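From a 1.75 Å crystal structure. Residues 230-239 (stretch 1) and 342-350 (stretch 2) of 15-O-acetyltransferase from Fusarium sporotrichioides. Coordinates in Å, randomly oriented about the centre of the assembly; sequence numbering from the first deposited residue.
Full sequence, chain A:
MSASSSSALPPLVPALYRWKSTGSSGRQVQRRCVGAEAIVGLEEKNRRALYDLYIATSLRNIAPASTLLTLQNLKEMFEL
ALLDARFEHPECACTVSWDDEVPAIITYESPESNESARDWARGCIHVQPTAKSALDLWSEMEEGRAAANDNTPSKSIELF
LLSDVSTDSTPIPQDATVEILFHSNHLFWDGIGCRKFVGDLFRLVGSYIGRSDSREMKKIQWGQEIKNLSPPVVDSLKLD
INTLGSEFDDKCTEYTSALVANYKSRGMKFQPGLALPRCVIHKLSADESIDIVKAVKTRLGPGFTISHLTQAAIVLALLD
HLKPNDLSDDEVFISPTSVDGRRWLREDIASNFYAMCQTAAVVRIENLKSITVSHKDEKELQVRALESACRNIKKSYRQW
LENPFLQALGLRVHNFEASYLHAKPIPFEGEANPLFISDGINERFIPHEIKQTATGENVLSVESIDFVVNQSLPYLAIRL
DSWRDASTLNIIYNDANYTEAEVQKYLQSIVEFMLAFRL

Stretch 1 (230-239) SPPVVDSLKL
Stretch 2 (342-350) RRWLREDIA

Two irregular segments more than a hundred residues apart in sequence are joined here by a single beta bridge, reinforced by an arginine and by a small apolar cluster.

The bridge pairs Leu237 with Leu345, their CA atoms 4.3 Å apart, and the next closest pair, Lys238 and Arg346, has its CA atoms at 5.1 Å. Both leucines are extended (phi/psi -78/152 and -90/157), and each follows a compact turn: residues 233-235 have helical torsions, with Ser236 N donating to Val233 O at 3.0 Å, while 342-344 form a 3-10 segment in which Leu345 N reaches Arg342 O at 3.0 Å. Two nearly straight hydrogen bonds flank the leucine pair, Arg346 N to Ser236 O at 2.9 Å (164°) and Lys238 N to Trp344 O at 3.0 Å (172°). The same acceptors receive CA-H...O contacts, from Leu345 CA to Ser236 O at 3.4 Å and from Leu237 CA to Trp344 O at 3.5 Å. A water extends the pattern, donating to Trp344 O at 2.8 Å and accepting from Leu239 N at 3.1 Å.

Arg346 illustrates how one guanidinium can bind two backbone carbonyls of a neighbouring segment. Its CA-to-CB bond points sideways, but chi angles of -64°, -166°, -66° and -84° bring its end back to stretch 1. NH1 donates to Asp235 O at 2.8 Å and to Leu237 O at 3.0 Å, and NH2 shares Asp235 O at 3.0 Å. Both carbonyls lie at the edge of the group, near its plane, while Ser236 C lies over one face. The carboxylate of Asp235 leads away and is bonded elsewhere in the structure.

The buried leucines, both m,t, start away from the opposing stretch, yet their methyls meet, Leu237 CD2 to Leu345 CD2 at 3.8 Å. Val233 (chi1 p) joins them, its CG2 3.9 Å from Leu345 CD2. Branched apolar side chains suit this site because they pack without needing polar partners. Ile349 (m,t) points toward stretch 1, placing CD1 3.6 Å from Ser236 CB and CG2 3.9 Å from Pro231 CG. Ser236, chi1 m, packs its CB against Ile349, and its buried hydroxyl is satisfied by donating from OG to Pro232 O at 2.9 Å.

Exposed Lys238 runs nearly extended (m,t,t,t) along stretch 2. Its CG packs 4.3 Å from Arg346 CG, and its CE lies 3.5 Å from Leu345 O, an arrangement that suits a long chain at the surface. Altogether 492 Å² is buried.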

# COMPACT_ATOMS: atom_id res chain seq x y z
N SER A 230 5.55 15.21 -7.46
CA SER A 230 5.07 14.41 -8.58
C SER A 230 4.08 15.30 -9.34
O SER A 230 3.28 16.01 -8.72
CB SER A 230 4.39 13.11 -8.09
OG SER A 230 5.36 12.20 -7.55
N PRO A 231 4.16 15.28 -10.68
CA PRO A 231 3.22 16.11 -11.42
C PRO A 231 1.78 15.58 -11.32
O PRO A 231 1.59 14.44 -10.86
CB PRO A 231 3.77 16.05 -12.85
CG PRO A 231 4.49 14.75 -12.93
CD PRO A 231 5.08 14.54 -11.56
N PRO A 232 0.78 16.42 -11.69
CA PRO A 232 -0.59 15.91 -11.62
C PRO A 232 -0.78 14.72 -12.56
O PRO A 232 -0.35 14.74 -13.73
CB PRO A 232 -1.44 17.11 -12.02
CG PRO A 232 -0.54 18.32 -11.81
CD PRO A 232 0.83 17.82 -12.14
N VAL A 233 -1.42 13.68 -12.05
CA VAL A 233 -1.52 12.42 -12.80
C VAL A 233 -2.21 12.64 -14.18
O VAL A 233 -1.78 12.11 -15.21
CB VAL A 233 -2.21 11.32 -11.92
CG1 VAL A 233 -3.61 11.76 -11.50
CG2 VAL A 233 -2.25 10.00 -12.64
N VAL A 234 -3.23 13.48 -14.19
CA VAL A 234 -4.01 13.74 -15.41
C VAL A 234 -3.11 14.26 -16.55
O VAL A 234 -3.17 13.76 -17.71
CB VAL A 234 -5.13 14.73 -15.13
CG1 VAL A 234 -6.27 14.05 -14.35
N ASP A 235 -2.24 15.21 -16.21
CA ASP A 235 -1.31 15.82 -17.17
C ASP A 235 -0.12 14.95 -17.53
O ASP A 235 0.65 15.27 -18.45
CB ASP A 235 -0.85 17.18 -16.64
CG ASP A 235 -2.03 18.14 -16.43
OD1 ASP A 235 -2.97 18.12 -17.25
OD2 ASP A 235 -2.03 18.90 -15.45
N SER A 236 0.04 13.84 -16.81
CA SER A 236 1.17 12.95 -16.98
C SER A 236 0.87 11.76 -17.86
O SER A 236 1.76 10.94 -18.11
CB SER A 236 1.64 12.45 -15.60
OG SER A 236 2.03 13.54 -14.79
N LEU A 237 -0.37 11.65 -18.33
CA LEU A 237 -0.77 10.47 -19.09
C LEU A 237 -0.26 10.51 -20.51
O LEU A 237 -0.07 11.59 -21.08
CB LEU A 237 -2.29 10.28 -19.12
CG LEU A 237 -3.06 10.32 -17.82
CD1 LEU A 237 -4.54 10.38 -18.13
CD2 LEU A 237 -2.74 9.09 -16.98
N LYS A 238 -0.06 9.33 -21.06
CA LYS A 238 0.23 9.22 -22.49
C LYS A 238 -0.97 9.68 -23.30
O LYS A 238 -0.80 10.38 -24.31
CB LYS A 238 0.53 7.77 -22.85
CG LYS A 238 1.81 7.25 -22.23
CD LYS A 238 1.93 5.77 -22.54
CE LYS A 238 3.30 5.25 -22.23
NZ LYS A 238 3.40 3.83 -22.63
N LEU A 239 -2.16 9.30 -22.84
CA LEU A 239 -3.42 9.59 -23.55
C LEU A 239 -3.86 11.02 -23.32
O LEU A 239 -3.75 11.53 -22.22
CB LEU A 239 -4.53 8.61 -23.09
CG LEU A 239 -5.85 8.52 -23.89
CD1 LEU A 239 -5.64 8.10 -25.34
CD2 LEU A 239 -6.72 7.50 -23.24
N ARG A 342 0.91 3.22 -13.27
CA ARG A 342 2.10 3.89 -13.76
C ARG A 342 2.44 3.65 -15.23
O ARG A 342 3.00 4.53 -15.87
CB ARG A 342 3.30 3.56 -12.87
CG ARG A 342 3.29 4.39 -11.61
CD ARG A 342 4.25 3.81 -10.56
NE ARG A 342 4.23 4.64 -9.36
CZ ARG A 342 3.27 4.60 -8.43
NH1 ARG A 342 2.25 3.76 -8.54
NH2 ARG A 342 3.36 5.38 -7.36
N ARG A 343 2.07 2.48 -15.75
CA ARG A 343 2.33 2.16 -17.16
C ARG A 343 1.57 3.08 -18.14
O ARG A 343 1.94 3.17 -19.33
CB ARG A 343 2.00 0.70 -17.44
CG ARG A 343 3.04 -0.26 -16.91
CD ARG A 343 2.51 -1.71 -16.98
N TRP A 344 0.54 3.76 -17.64
CA TRP A 344 -0.25 4.69 -18.46
C TRP A 344 0.31 6.13 -18.45
O TRP A 344 -0.20 7.02 -19.13
CB TRP A 344 -1.70 4.67 -18.00
CG TRP A 344 -2.43 3.44 -18.45
CD1 TRP A 344 -3.17 3.30 -19.60
CD2 TRP A 344 -2.48 2.17 -17.78
NE1 TRP A 344 -3.69 2.04 -19.67
CE2 TRP A 344 -3.27 1.31 -18.58
CE3 TRP A 344 -1.94 1.67 -16.58
CZ2 TRP A 344 -3.55 -0.01 -18.22
CZ3 TRP A 344 -2.21 0.35 -16.23
CH2 TRP A 344 -3.01 -0.48 -17.05
N LEU A 345 1.37 6.34 -17.67
CA LEU A 345 2.05 7.63 -17.63
C LEU A 345 3.17 7.68 -18.66
O LEU A 345 3.70 6.65 -19.06
CB LEU A 345 2.65 7.87 -16.23
CG LEU A 345 1.70 7.80 -15.03
CD1 LEU A 345 2.52 8.06 -13.74
CD2 LEU A 345 0.56 8.77 -15.10
N ARG A 346 3.55 8.88 -19.07
CA ARG A 346 4.65 9.03 -20.01
C ARG A 346 5.92 8.46 -19.39
O ARG A 346 6.13 8.57 -18.18
CB ARG A 346 4.81 10.50 -20.40
CG ARG A 346 3.58 11.01 -21.13
CD ARG A 346 3.83 12.32 -21.82
NE ARG A 346 4.07 13.39 -20.86
CZ ARG A 346 3.11 14.08 -20.24
NH1 ARG A 346 1.83 13.81 -20.48
NH2 ARG A 346 3.44 15.05 -19.39
N GLU A 347 6.72 7.82 -20.24
CA GLU A 347 7.92 7.08 -19.82
C GLU A 347 8.87 7.85 -18.88
O GLU A 347 9.46 7.26 -17.96
CB GLU A 347 8.69 6.59 -21.06
CG GLU A 347 9.89 5.69 -20.76
N ASP A 348 9.03 9.15 -19.09
CA ASP A 348 10.00 9.89 -18.25
C ASP A 348 9.42 10.37 -16.92
O ASP A 348 10.13 11.00 -16.14
CB ASP A 348 10.65 11.04 -19.01
N ILE A 349 8.15 10.04 -16.68
CA ILE A 349 7.48 10.31 -15.41
C ILE A 349 7.23 9.00 -14.67
O ILE A 349 7.40 8.94 -13.44
CB ILE A 349 6.11 11.02 -15.64
CG1 ILE A 349 6.31 12.37 -16.34
CG2 ILE A 349 5.34 11.19 -14.32
CD1 ILE A 349 5.03 13.01 -16.81
N ALA A 350 6.83 7.96 -15.43
CA ALA A 350 6.30 6.70 -14.89
C ALA A 350 7.12 5.98 -13.83
O ALA A 350 6.55 5.27 -12.97
CB ALA A 350 5.98 5.73 -16.01
O HOH W 1 -2.47 7.13 -20.68